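Local structure of laccase (Uncultured bacterium, 4F7K) at residues G63-N68 with A93-T98; Y101-R106 with K113-P118; A210-P215 with L372-L377; I353-H358 with C388-P393. The protein probably oxidises phenolic and related substrates with dioxygen as the electron acceptor, as a laccase of the multicopper oxidase family. All blocks are in the same frame, centred on the assembly; numbering follows the deposited sequence.

Contact 1: G63-N68 with A93-T98; sequences GLRIDN and APDAGT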
loop_
_atom_site.group_PDB
_atom_site.type_symbol
_atom_site.label_atom_id
_atom_site.label_comp_id
_atom_site.label_asym_id
_atom_site.label_seq_id
_atom_site.Cartn_x
_atom_site.Cartn_y
_atom_site.Cartn_z
ATOM N N GLY A 63 4.960 -4.076 3.549
ATOM C CA GLY A 63 6.260 -3.650 2.960
ATOM C C GLY A 63 7.441 -3.465 3.911
ATOM O O GLY A 63 8.579 -3.152 3.496
ATOM N N LEU A 64 7.204 -3.658 5.195
ATOM C CA LEU A 64 8.277 -3.473 6.160
ATOM C C LEU A 64 9.161 -4.718 6.135
ATOM O O LEU A 64 8.689 -5.823 6.371
ATOM C CB LEU A 64 7.714 -3.198 7.564
ATOM C CG LEU A 64 7.356 -1.759 8.001
ATOM C CD1 LEU A 64 8.560 -0.816 7.906
ATOM C CD2 LEU A 64 6.178 -1.155 7.243
ATOM N N ARG A 65 10.438 -4.521 5.820
ATOM C CA ARG A 65 11.440 -5.557 5.878
ATOM C C ARG A 65 11.938 -5.594 7.310
ATOM O O ARG A 65 13.037 -5.084 7.603
ATOM C CB ARG A 65 12.623 -5.201 4.966
ATOM C CG ARG A 65 12.324 -5.142 3.464
ATOM C CD ARG A 65 13.300 -4.161 2.821
ATOM N NE ARG A 65 14.335 -4.848 2.086
ATOM C CZ ARG A 65 15.468 -4.299 1.661
ATOM N NH1 ARG A 65 15.779 -3.021 1.901
ATOM N NH2 ARG A 65 16.311 -5.060 1.011
ATOM N N ILE A 66 11.147 -6.191 8.199
ATOM C CA ILE A 66 11.372 -6.081 9.654
ATOM C C ILE A 66 11.516 -7.426 10.365
ATOM O O ILE A 66 11.393 -8.488 9.740
ATOM C CB ILE A 66 10.219 -5.299 10.333
ATOM C CG1 ILE A 66 8.872 -6.027 10.143
ATOM C CG2 ILE A 66 10.189 -3.864 9.829
ATOM C CD1 ILE A 66 7.705 -5.438 10.962
ATOM N N ASP A 67 11.766 -7.366 11.677
ATOM C CA ASP A 67 11.769 -8.564 12.515
ATOM C C ASP A 67 10.460 -9.353 12.341
ATOM O O ASP A 67 9.347 -8.803 12.456
ATOM C CB ASP A 67 12.020 -8.183 13.980
ATOM C CG ASP A 67 11.787 -9.345 14.969
ATOM O OD1 ASP A 67 11.672 -10.523 14.554
ATOM O OD2 ASP A 67 11.723 -9.047 16.194
ATOM N N ASN A 68 10.625 -10.641 12.050
ATOM C CA ASN A 68 9.538 -11.553 11.722
ATOM C C ASN A 68 8.472 -11.644 12.800
ATOM O O ASN A 68 7.306 -11.815 12.483
ATOM C CB ASN A 68 10.087 -12.958 11.411
ATOM C CG ASN A 68 9.010 -13.928 10.877
ATOM O OD1 ASN A 68 8.256 -13.608 9.934
ATOM N ND2 ASN A 68 8.934 -15.113 11.481
ATOM N N ALA A 93 12.582 0.509 11.447
ATOM C CA ALA A 93 12.258 0.590 10.024
ATOM C C ALA A 93 13.531 0.915 9.255
ATOM O O ALA A 93 14.136 1.964 9.472
ATOM C CB ALA A 93 11.159 1.624 9.759
ATOM N N PRO A 94 13.979 -0.003 8.384
ATOM C CA PRO A 94 15.296 0.177 7.776
ATOM C C PRO A 94 15.243 0.902 6.421
ATOM O O PRO A 94 16.285 1.319 5.907
ATOM C CB PRO A 94 15.775 -1.273 7.593
ATOM C CG PRO A 94 14.470 -2.007 7.264
ATOM C CD PRO A 94 13.383 -1.311 8.036
ATOM N N ASP A 95 14.056 1.022 5.828
ATOM C CA ASP A 95 13.935 1.687 4.524
ATOM C C ASP A 95 13.075 2.909 4.552
ATOM O O ASP A 95 11.975 2.895 5.121
ATOM C CB ASP A 95 13.389 0.756 3.453
ATOM C CG ASP A 95 14.021 -0.578 3.490
ATOM O OD1 ASP A 95 15.244 -0.656 3.296
ATOM O OD2 ASP A 95 13.292 -1.554 3.750
ATOM N N ALA A 96 13.558 3.953 3.894
ATOM C CA ALA A 96 12.812 5.187 3.791
ATOM C C ALA A 96 11.711 5.006 2.756
ATOM O O ALA A 96 11.966 4.530 1.655
ATOM C CB ALA A 96 13.717 6.337 3.407
ATOM N N GLY A 97 10.498 5.410 3.097
ATOM C CA GLY A 97 9.466 5.474 2.076
ATOM C C GLY A 97 8.038 5.430 2.603
ATOM O O GLY A 97 7.818 5.546 3.800
ATOM N N THR A 98 7.103 5.297 1.656
ATOM C CA THR A 98 5.670 5.204 1.903
ATOM C C THR A 98 5.274 3.738 2.048
ATOM O O THR A 98 5.377 2.919 1.108
ATOM C CB THR A 98 4.892 5.803 0.737
ATOM O OG1 THR A 98 5.377 7.116 0.482
ATOM C CG2 THR A 98 3.405 5.869 1.049
HETATM O O HOH W 1 10.957 -1.917 4.785
#
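R65 and D95 cross at about a right angle, and the meeting is made by one nitrogen and one oxygen: NH1 of R65 donates to OD1 of D95 over 2.8 Å, a salt bridge bent to 136° at the hydrogen. The oxygen lies almost in the guanidinium plane, whereas the nitrogen reaches OD1 on its syn side, 35° out of the carboxylate plane; the two planes are turned 28° apart. The arginine chain is bent at chi3, which sets NE out of line with the chain before it. NH1 also reaches E282 O. This pairing sits in the first cupredoxin-type domain, where the loop after strand 59-62 meets the link from strand 86-92 to strand 97-103, strands of two different sheets. A water is held there between G63 O (3.0 Å), R65 N (2.8 Å) and D95 OD2, an oxygen whose position is less certain. R65 is the centre of an inverse gamma turn, and its O lies 3.4 Å from CG of P94. Apolar contacts flank the polar group: CD1 of L64 rests 4.0 Å from CB of A93, and CG2 of I66 is a looser 4.5 Å from CD of P94.

Contact 2: Y101-R106 with K113-P118; sequences YHSHNR and KGLYGP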
loop_
_atom_site.group_PDB
_atom_site.type_symbol
_atom_site.label_atom_id
_atom_site.label_comp_id
_atom_site.label_asym_id
_atom_site.label_seq_id
_atom_site.Cartn_x
_atom_site.Cartn_y
_atom_site.Cartn_z
ATOM N N TYR A 101 -0.202 0.097 6.937
ATOM C CA TYR A 101 -0.502 -0.949 7.897
ATOM C C TYR A 101 -1.987 -1.328 7.819
ATOM O O TYR A 101 -2.844 -0.494 7.508
ATOM C CB TYR A 101 -0.085 -0.455 9.287
ATOM C CG TYR A 101 -0.861 0.753 9.785
ATOM C CD1 TYR A 101 -2.084 0.587 10.477
ATOM C CD2 TYR A 101 -0.374 2.061 9.616
ATOM C CE1 TYR A 101 -2.811 1.695 10.963
ATOM C CE2 TYR A 101 -1.094 3.175 10.113
ATOM C CZ TYR A 101 -2.323 2.960 10.783
ATOM O OH TYR A 101 -3.051 4.006 11.309
ATOM N N HIS A 102 -2.326 -2.589 8.055
ATOM C CA HIS A 102 -3.728 -2.937 7.977
ATOM C C HIS A 102 -3.987 -4.187 8.811
ATOM O O HIS A 102 -3.062 -4.953 9.075
ATOM C CB HIS A 102 -4.186 -3.086 6.507
ATOM C CG HIS A 102 -3.353 -4.053 5.726
ATOM N ND1 HIS A 102 -3.447 -5.417 5.893
ATOM C CD2 HIS A 102 -2.365 -3.855 4.822
ATOM C CE1 HIS A 102 -2.582 -6.022 5.102
ATOM N NE2 HIS A 102 -1.916 -5.099 4.436
ATOM N N SER A 103 -5.219 -4.402 9.240
ATOM C CA SER A 103 -5.517 -5.657 9.898
ATOM C C SER A 103 -5.084 -6.819 8.987
ATOM O O SER A 103 -5.160 -6.737 7.756
ATOM C CB SER A 103 -6.992 -5.769 10.308
ATOM O OG SER A 103 -7.788 -6.320 9.256
ATOM N N HIS A 104 -4.628 -7.891 9.613
ATOM C CA HIS A 104 -4.077 -9.049 8.891
ATOM C C HIS A 104 -5.083 -9.715 7.957
ATOM O O HIS A 104 -4.684 -10.395 7.009
ATOM C CB HIS A 104 -3.590 -10.104 9.892
ATOM C CG HIS A 104 -4.689 -10.978 10.405
ATOM N ND1 HIS A 104 -5.646 -10.526 11.307
ATOM C CD2 HIS A 104 -5.032 -12.250 10.091
ATOM C CE1 HIS A 104 -6.504 -11.503 11.553
ATOM N NE2 HIS A 104 -6.146 -12.562 10.837
ATOM N N ASN A 105 -6.378 -9.564 8.249
ATOM C CA ASN A 105 -7.413 -10.228 7.475
ATOM C C ASN A 105 -8.204 -9.285 6.554
ATOM O O ASN A 105 -9.258 -9.661 6.022
ATOM C CB ASN A 105 -8.370 -10.991 8.407
ATOM C CG ASN A 105 -9.087 -10.087 9.380
ATOM O OD1 ASN A 105 -8.896 -8.859 9.393
ATOM N ND2 ASN A 105 -9.903 -10.692 10.225
ATOM N N ARG A 106 -7.674 -8.087 6.334
ATOM C CA ARG A 106 -8.391 -7.062 5.572
ATOM C C ARG A 106 -8.855 -7.465 4.145
ATOM O O ARG A 106 -9.931 -7.005 3.649
ATOM C CB ARG A 106 -7.602 -5.748 5.552
ATOM C CG ARG A 106 -8.463 -4.595 5.070
ATOM C CD ARG A 106 -7.833 -3.218 5.204
ATOM N NE ARG A 106 -8.703 -2.256 4.516
ATOM C CZ ARG A 106 -8.441 -1.798 3.295
ATOM N NH1 ARG A 106 -7.308 -2.166 2.689
ATOM N NH2 ARG A 106 -9.280 -0.957 2.681
ATOM N N LYS A 113 -12.831 -3.367 6.629
ATOM C CA LYS A 113 -12.622 -2.402 5.532
ATOM C C LYS A 113 -11.845 -1.129 5.975
ATOM O O LYS A 113 -10.908 -0.680 5.298
ATOM C CB LYS A 113 -13.979 -2.017 4.946
ATOM C CG LYS A 113 -13.930 -0.900 3.944
ATOM C CD LYS A 113 -13.444 -1.362 2.612
ATOM C CE LYS A 113 -14.277 -0.623 1.533
ATOM N NZ LYS A 113 -13.672 -0.656 0.159
ATOM N N GLY A 114 -12.214 -0.574 7.123
ATOM C CA GLY A 114 -11.640 0.693 7.577
ATOM C C GLY A 114 -10.344 0.589 8.353
ATOM O O GLY A 114 -9.776 1.611 8.778
ATOM N N LEU A 115 -9.883 -0.642 8.559
ATOM C CA LEU A 115 -8.786 -0.914 9.505
ATOM C C LEU A 115 -7.465 -0.830 8.753
ATOM O O LEU A 115 -6.844 -1.825 8.467
ATOM C CB LEU A 115 -8.931 -2.301 10.160
ATOM C CG LEU A 115 -10.018 -2.473 11.240
ATOM C CD1 LEU A 115 -10.130 -3.894 11.712
ATOM C CD2 LEU A 115 -9.739 -1.556 12.428
ATOM N N TYR A 116 -7.072 0.383 8.396
ATOM C CA TYR A 116 -5.810 0.598 7.762
ATOM C C TYR A 116 -5.415 2.056 7.975
ATOM O O TYR A 116 -6.249 2.889 8.422
ATOM C CB TYR A 116 -5.907 0.341 6.264
ATOM C CG TYR A 116 -6.751 1.373 5.552
ATOM C CD1 TYR A 116 -6.176 2.487 4.945
ATOM C CD2 TYR A 116 -8.145 1.236 5.513
ATOM C CE1 TYR A 116 -6.972 3.410 4.269
ATOM C CE2 TYR A 116 -8.947 2.159 4.889
ATOM C CZ TYR A 116 -8.359 3.212 4.238
ATOM O OH TYR A 116 -9.178 4.088 3.592
ATOM N N GLY A 117 -4.147 2.329 7.636
ATOM C CA GLY A 117 -3.615 3.665 7.557
ATOM C C GLY A 117 -2.187 3.642 6.990
ATOM O O GLY A 117 -1.625 2.563 6.695
ATOM N N PRO A 118 -1.598 4.829 6.843
ATOM C CA PRO A 118 -0.299 4.994 6.258
ATOM C C PRO A 118 0.816 4.981 7.296
ATOM O O PRO A 118 0.647 5.414 8.452
ATOM C CB PRO A 118 -0.402 6.358 5.592
ATOM C CG PRO A 118 -1.341 7.116 6.485
ATOM C CD PRO A 118 -2.275 6.128 7.070
#
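Strands 97-103 and 116-122 pair antiparallel in the first cupredoxin-type domain, the first running into a His-X-His motif, H102 to H104, of the kind that supplies copper ligands in multicopper oxidases. Y101 and G117 form a hydrogen-bonded pair, Y101 N to G117 O at 2.9 Å and G117 N to Y101 O at 3.1 Å; past the non-hydrogen-bonded pair H102-Y116, S103 N donates to L115 O (3.1 Å). With chi1 of 64°, Y101 has CG between its own N and carbonyl carbon, and the ring lies over G117, whose CA is 3.8 Å from the ring centroid in a CH-pi contact; a CB on G117 would clash with the hydroxyl, which is hydrogen-bonded to P35 O. ND1 of H102 donates almost straight to S103 O (2.9 Å), while NE2 is hydrogen-bonded to ND1 of H62. R106, last residue of the type I turn from S103, extends from CG to NE and grips K113 O side-on with NE (2.8 Å) and NH2 (3.1 Å), while CD2 of Y116 lies over one guanidinium face. NH1 donates to V191 O. The guanidinium is fixed against rotation by backbone carbonyls, whose partial negative charge would probably stabilise its cation.

Contact 3: A210-P215 with L372-L377; sequences ALDGMP and LRDTTL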
loop_
_atom_site.group_PDB
_atom_site.type_symbol
_atom_site.label_atom_id
_atom_site.label_comp_id
_atom_site.label_asym_id
_atom_site.label_seq_id
_atom_site.Cartn_x
_atom_site.Cartn_y
_atom_site.Cartn_z
ATOM N N ALA A 210 9.382 6.863 -6.654
ATOM C CA ALA A 210 9.459 5.573 -5.941
ATOM C C ALA A 210 8.256 4.667 -6.209
ATOM O O ALA A 210 7.168 5.144 -6.532
ATOM C CB ALA A 210 9.616 5.795 -4.417
ATOM N N LEU A 211 8.468 3.360 -6.089
ATOM C CA LEU A 211 7.350 2.410 -6.082
ATOM C C LEU A 211 7.457 1.483 -4.874
ATOM O O LEU A 211 8.552 0.968 -4.567
ATOM C CB LEU A 211 7.265 1.606 -7.380
ATOM C CG LEU A 211 7.245 2.405 -8.693
ATOM C CD1 LEU A 211 7.643 1.526 -9.880
ATOM C CD2 LEU A 211 5.886 3.056 -8.933
ATOM N N ASP A 212 6.319 1.277 -4.197
ATOM C CA ASP A 212 6.279 0.397 -3.028
ATOM C C ASP A 212 7.359 0.739 -1.978
ATOM O O ASP A 212 7.997 -0.139 -1.390
ATOM C CB ASP A 212 6.342 -1.061 -3.454
ATOM C CG ASP A 212 5.110 -1.490 -4.271
ATOM O OD1 ASP A 212 4.190 -0.671 -4.462
ATOM O OD2 ASP A 212 5.064 -2.653 -4.713
ATOM N N GLY A 213 7.556 2.024 -1.744
ATOM C CA GLY A 213 8.531 2.447 -0.739
ATOM C C GLY A 213 9.967 2.387 -1.220
ATOM O O GLY A 213 10.865 2.736 -0.471
ATOM N N MET A 214 10.187 1.976 -2.467
ATOM C CA MET A 214 11.555 1.814 -3.011
ATOM C C MET A 214 11.859 2.778 -4.142
ATOM O O MET A 214 11.267 2.666 -5.217
ATOM C CB MET A 214 11.831 0.380 -3.483
ATOM C CG MET A 214 11.781 -0.640 -2.381
ATOM S SD MET A 214 13.147 -0.458 -1.230
ATOM C CE MET A 214 12.447 -1.287 0.193
ATOM N N PRO A 215 12.780 3.725 -3.895
ATOM C CA PRO A 215 13.253 4.714 -4.869
ATOM C C PRO A 215 13.759 4.071 -6.162
ATOM O O PRO A 215 14.416 3.032 -6.115
ATOM C CB PRO A 215 14.421 5.390 -4.143
ATOM C CG PRO A 215 14.129 5.188 -2.710
ATOM C CD PRO A 215 13.508 3.826 -2.623
ATOM N N LEU A 372 11.019 -3.163 -8.660
ATOM C CA LEU A 372 11.226 -3.781 -7.383
ATOM C C LEU A 372 10.028 -3.346 -6.563
ATOM O O LEU A 372 9.761 -2.149 -6.406
ATOM C CB LEU A 372 12.540 -3.302 -6.763
ATOM C CG LEU A 372 12.808 -3.754 -5.331
ATOM C CD1 LEU A 372 13.123 -5.222 -5.265
ATOM C CD2 LEU A 372 13.976 -2.980 -4.746
ATOM N N ARG A 373 9.294 -4.337 -6.072
ATOM C CA ARG A 373 7.960 -4.163 -5.515
ATOM C C ARG A 373 7.866 -4.979 -4.235
ATOM O O ARG A 373 8.721 -5.812 -3.983
ATOM C CB ARG A 373 6.927 -4.743 -6.505
ATOM C CG ARG A 373 6.603 -3.898 -7.751
ATOM C CD ARG A 373 5.440 -2.931 -7.383
ATOM N NE ARG A 373 4.988 -2.191 -8.539
ATOM C CZ ARG A 373 4.275 -1.076 -8.516
ATOM N NH1 ARG A 373 3.886 -0.500 -7.366
ATOM N NH2 ARG A 373 3.958 -0.536 -9.692
ATOM N N ASP A 374 6.817 -4.771 -3.439
ATOM C CA ASP A 374 6.510 -5.739 -2.405
ATOM C C ASP A 374 5.134 -6.390 -2.682
ATOM O O ASP A 374 4.756 -7.356 -2.007
ATOM C CB ASP A 374 6.653 -5.146 -0.974
ATOM C CG ASP A 374 5.749 -3.942 -0.721
ATOM O OD1 ASP A 374 4.543 -3.997 -1.108
ATOM O OD2 ASP A 374 6.243 -2.932 -0.117
ATOM N N THR A 375 4.441 -5.889 -3.708
ATOM C CA THR A 375 3.116 -6.350 -4.071
ATOM C C THR A 375 3.030 -6.303 -5.575
ATOM O O THR A 375 3.353 -5.275 -6.180
ATOM C CB THR A 375 2.022 -5.368 -3.533
ATOM O OG1 THR A 375 2.208 -5.146 -2.134
ATOM C CG2 THR A 375 0.606 -5.872 -3.782
ATOM N N THR A 376 2.549 -7.376 -6.179
ATOM C CA THR A 376 2.434 -7.408 -7.607
ATOM C C THR A 376 1.056 -7.876 -8.065
ATOM O O THR A 376 0.201 -8.182 -7.240
ATOM C CB THR A 376 3.570 -8.215 -8.249
ATOM O OG1 THR A 376 3.502 -8.053 -9.659
ATOM C CG2 THR A 376 3.528 -9.690 -7.862
ATOM N N LEU A 377 0.820 -7.854 -9.367
ATOM C CA LEU A 377 -0.487 -8.212 -9.908
ATOM C C LEU A 377 -0.297 -9.120 -11.077
ATOM O O LEU A 377 0.474 -8.798 -11.973
ATOM C CB LEU A 377 -1.303 -6.987 -10.370
ATOM C CG LEU A 377 -2.682 -7.471 -10.883
ATOM C CD1 LEU A 377 -3.785 -7.285 -9.851
ATOM C CD2 LEU A 377 -3.064 -6.891 -12.256
HETATM O O HOH W 2 10.777 0.459 -6.651
#
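Charge pairing centres on D212 and R373, whose side chains cross at about a right angle. NH1 of R373 donates to OD1 of D212 over 2.9 Å in a salt bridge; the oxygen is in the guanidinium plane, but the nitrogen comes from above, 54° out of the carboxylate plane. The arginine chain bends at chi2 (-88°), turning CD off an extended course. OD1 also accepts from R232 N. Backbone bonds use D212 OD2, an oxygen less surely placed: D374 N donates to it at 3.0 Å, and T375 N makes a weak bond. OD1 of D374 lies 3.9 Å from this oxygen, a like-charge approach probably eased by R373 and by R232, the salt-bridge partner of D374 OD2. Packing on the cation comes from L211, whose CB lies over one R373 guanidinium face, 4.0 Å above the plane and offset toward the rim. A methionine in place of R373 would probably leave the D212 carboxylate without its charged mate and L211 without the flat group it covers. The apolar pair is CD2 of L372 and CG of M214, 4.0 Å apart. A water 2.7 Å from M214 O and 2.8 Å from L372 O bridges the two carbonyls. D212 and G213 are the central residues of a type I' turn, the tight connection of a beta hairpin between strands 204-211 and 214-220; this hairpin tip from the second multicopper oxidase region meets the break between strands 369-373 and 375-378 in the third, an interdomain seam of the three-domain laccase fold.

Contact 4: I353-H358 with C388-P393; sequences IHLHGH and CVFDNP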
loop_
_atom_site.group_PDB
_atom_site.type_symbol
_atom_site.label_atom_id
_atom_site.label_comp_id
_atom_site.label_asym_id
_atom_site.label_seq_id
_atom_site.Cartn_x
_atom_site.Cartn_y
_atom_site.Cartn_z
ATOM N N ILE A 353 -0.696 -10.248 -5.459
ATOM C CA ILE A 353 0.283 -11.132 -4.795
ATOM C C ILE A 353 1.177 -10.333 -3.880
ATOM O O ILE A 353 1.872 -9.442 -4.337
ATOM C CB ILE A 353 1.196 -11.786 -5.852
ATOM C CG1 ILE A 353 0.337 -12.448 -6.953
ATOM C CG2 ILE A 353 2.250 -12.734 -5.213
ATOM C CD1 ILE A 353 -0.038 -13.940 -6.682
ATOM N N HIS A 354 1.184 -10.664 -2.595
ATOM C CA HIS A 354 2.015 -9.928 -1.641
ATOM C C HIS A 354 2.959 -10.854 -0.834
ATOM O O HIS A 354 2.500 -11.800 -0.195
ATOM C CB HIS A 354 1.119 -9.056 -0.763
ATOM C CG HIS A 354 1.833 -8.390 0.377
ATOM N ND1 HIS A 354 3.026 -7.711 0.223
ATOM C CD2 HIS A 354 1.500 -8.277 1.688
ATOM C CE1 HIS A 354 3.407 -7.229 1.394
ATOM N NE2 HIS A 354 2.499 -7.559 2.296
ATOM N N LEU A 355 4.263 -10.583 -0.893
ATOM C CA LEU A 355 5.264 -11.389 -0.198
ATOM C C LEU A 355 5.751 -10.679 1.044
ATOM O O LEU A 355 6.210 -9.537 0.973
ATOM C CB LEU A 355 6.474 -11.711 -1.101
ATOM C CG LEU A 355 7.573 -12.492 -0.379
ATOM C CD1 LEU A 355 7.065 -13.921 0.003
ATOM C CD2 LEU A 355 8.857 -12.546 -1.191
ATOM N N HIS A 356 5.636 -11.358 2.185
ATOM C CA HIS A 356 5.911 -10.723 3.475
ATOM C C HIS A 356 7.431 -10.678 3.744
ATOM O O HIS A 356 8.166 -11.596 3.374
ATOM C CB HIS A 356 5.173 -11.460 4.614
ATOM C CG HIS A 356 3.700 -11.155 4.690
ATOM N ND1 HIS A 356 3.034 -11.002 5.890
ATOM C CD2 HIS A 356 2.774 -10.960 3.723
ATOM C CE1 HIS A 356 1.756 -10.758 5.660
ATOM N NE2 HIS A 356 1.572 -10.722 4.354
ATOM N N GLY A 357 7.870 -9.577 4.344
ATOM C CA GLY A 357 9.208 -9.450 4.878
ATOM C C GLY A 357 10.315 -9.184 3.867
ATOM O O GLY A 357 11.414 -8.983 4.254
ATOM N N HIS A 358 9.970 -9.136 2.588
ATOM C CA HIS A 358 10.897 -8.990 1.483
ATOM C C HIS A 358 10.267 -8.133 0.406
ATOM O O HIS A 358 9.025 -8.085 0.290
ATOM C CB HIS A 358 11.167 -10.370 0.881
ATOM C CG HIS A 358 11.852 -11.286 1.830
ATOM N ND1 HIS A 358 11.181 -11.914 2.863
ATOM C CD2 HIS A 358 13.168 -11.604 1.968
ATOM C CE1 HIS A 358 12.058 -12.609 3.574
ATOM N NE2 HIS A 358 13.266 -12.454 3.042
ATOM N N CYS A 388 13.466 -12.917 -5.958
ATOM C CA CYS A 388 13.628 -12.466 -4.586
ATOM C C CYS A 388 14.886 -13.027 -3.925
ATOM O O CYS A 388 15.206 -14.187 -4.065
ATOM C CB CYS A 388 12.422 -12.885 -3.763
ATOM S SG CYS A 388 12.545 -12.416 -2.041
ATOM N N VAL A 389 15.566 -12.193 -3.155
ATOM C CA VAL A 389 16.654 -12.670 -2.319
ATOM C C VAL A 389 16.116 -12.806 -0.919
ATOM O O VAL A 389 15.949 -11.807 -0.214
ATOM C CB VAL A 389 17.887 -11.695 -2.346
ATOM C CG1 VAL A 389 18.994 -12.151 -1.343
ATOM C CG2 VAL A 389 18.440 -11.584 -3.747
ATOM N N PHE A 390 15.853 -14.044 -0.518
ATOM C CA PHE A 390 15.472 -14.347 0.850
ATOM C C PHE A 390 16.541 -14.146 1.934
ATOM O O PHE A 390 17.139 -15.109 2.405
ATOM C CB PHE A 390 14.870 -15.744 0.900
ATOM C CG PHE A 390 13.613 -15.847 0.081
ATOM C CD1 PHE A 390 12.421 -15.289 0.553
ATOM C CD2 PHE A 390 13.632 -16.407 -1.194
ATOM C CE1 PHE A 390 11.261 -15.349 -0.201
ATOM C CE2 PHE A 390 12.475 -16.463 -1.959
ATOM C CZ PHE A 390 11.282 -15.936 -1.458
ATOM N N ASP A 391 16.715 -12.884 2.347
ATOM C CA ASP A 391 17.722 -12.461 3.347
ATOM C C ASP A 391 17.137 -12.231 4.759
ATOM O O ASP A 391 17.906 -12.196 5.754
ATOM C CB ASP A 391 18.402 -11.161 2.882
ATOM C CG ASP A 391 17.388 -10.032 2.639
ATOM O OD1 ASP A 391 16.185 -10.324 2.744
ATOM O OD2 ASP A 391 17.769 -8.875 2.343
ATOM N N ASN A 392 15.801 -12.041 4.845
ATOM C CA ASN A 392 15.075 -11.845 6.143
ATOM C C ASN A 392 14.598 -13.148 6.774
ATOM O O ASN A 392 13.757 -13.858 6.201
ATOM C CB ASN A 392 13.881 -10.869 5.971
ATOM C CG ASN A 392 13.395 -10.222 7.309
ATOM O OD1 ASN A 392 13.761 -10.619 8.426
ATOM N ND2 ASN A 392 12.547 -9.224 7.169
ATOM N N PRO A 393 15.123 -13.485 7.963
ATOM C CA PRO A 393 14.807 -14.804 8.505
ATOM C C PRO A 393 13.425 -14.932 9.097
ATOM O O PRO A 393 12.918 -14.008 9.763
ATOM C CB PRO A 393 15.852 -14.992 9.631
ATOM C CG PRO A 393 16.912 -14.003 9.327
ATOM C CD PRO A 393 16.202 -12.832 8.723
#
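The imidazole of H358 is bonded at both nitrogens to backbone atoms, one in each segment: NE2 accepts from N392 N over 3.1 Å, and ND1 donates to H356 O, also over 3.1 Å and nearly straight. The second bond lies in the ring plane and on a lone pair of the carbonyl, whereas N392 N is tilted 34° out of the ring plane. F390 turns its edge to the face of this imidazole in a T-shaped pair, with CD1 3.9 Å above the centre of the H358 ring and the planes 60° apart; W396 makes another edge-to-face pair with H358. CD2 of L355 packs against both SG of C388 and CE1 of F390, 3.8 Å from each, and SG of C388, which sits over the centre of the F390 ring, also touches CB of H358. The amide of N392 adds a second bond between the segments: with CG anti to the backbone N (chi1 -159°), ND2 donates to G357 O at 3.1 Å, in the carbonyl plane and on a lone pair, and also to I66 O in the first domain. An alanine at H358 would probably leave N392 N and H356 O without these mates and open a gap against the edge of F390. H358 follows the H354-L355-H356 motif, a copper-ligand signature of multicopper oxidases. One nitrogen donating and the other accepting is consistent with a neutral imidazole that carries its proton on ND1.

Overall arrangement
From the N terminus, contact 1 closes first, joining the loop after strand 59-62 to the turn that leads from strand 86-92 into strand 97-103. Contact 2 follows in series, closing a short loop between the end of that strand and its sheet neighbour, strand 116-122. Contacts 3 and 4 cross, their segments alternating along the chain. Contact 3 closes a long span of 156 residues and ties the second multicopper oxidase region to the third, whereas contact 4 closes 29 residues within the third; they adjoin through the neighbouring strands 351-355 and 375-378. Contact 1 touches both, meeting contact 3 by packing and contact 4 through I66 and N392, so the three regions converge around it.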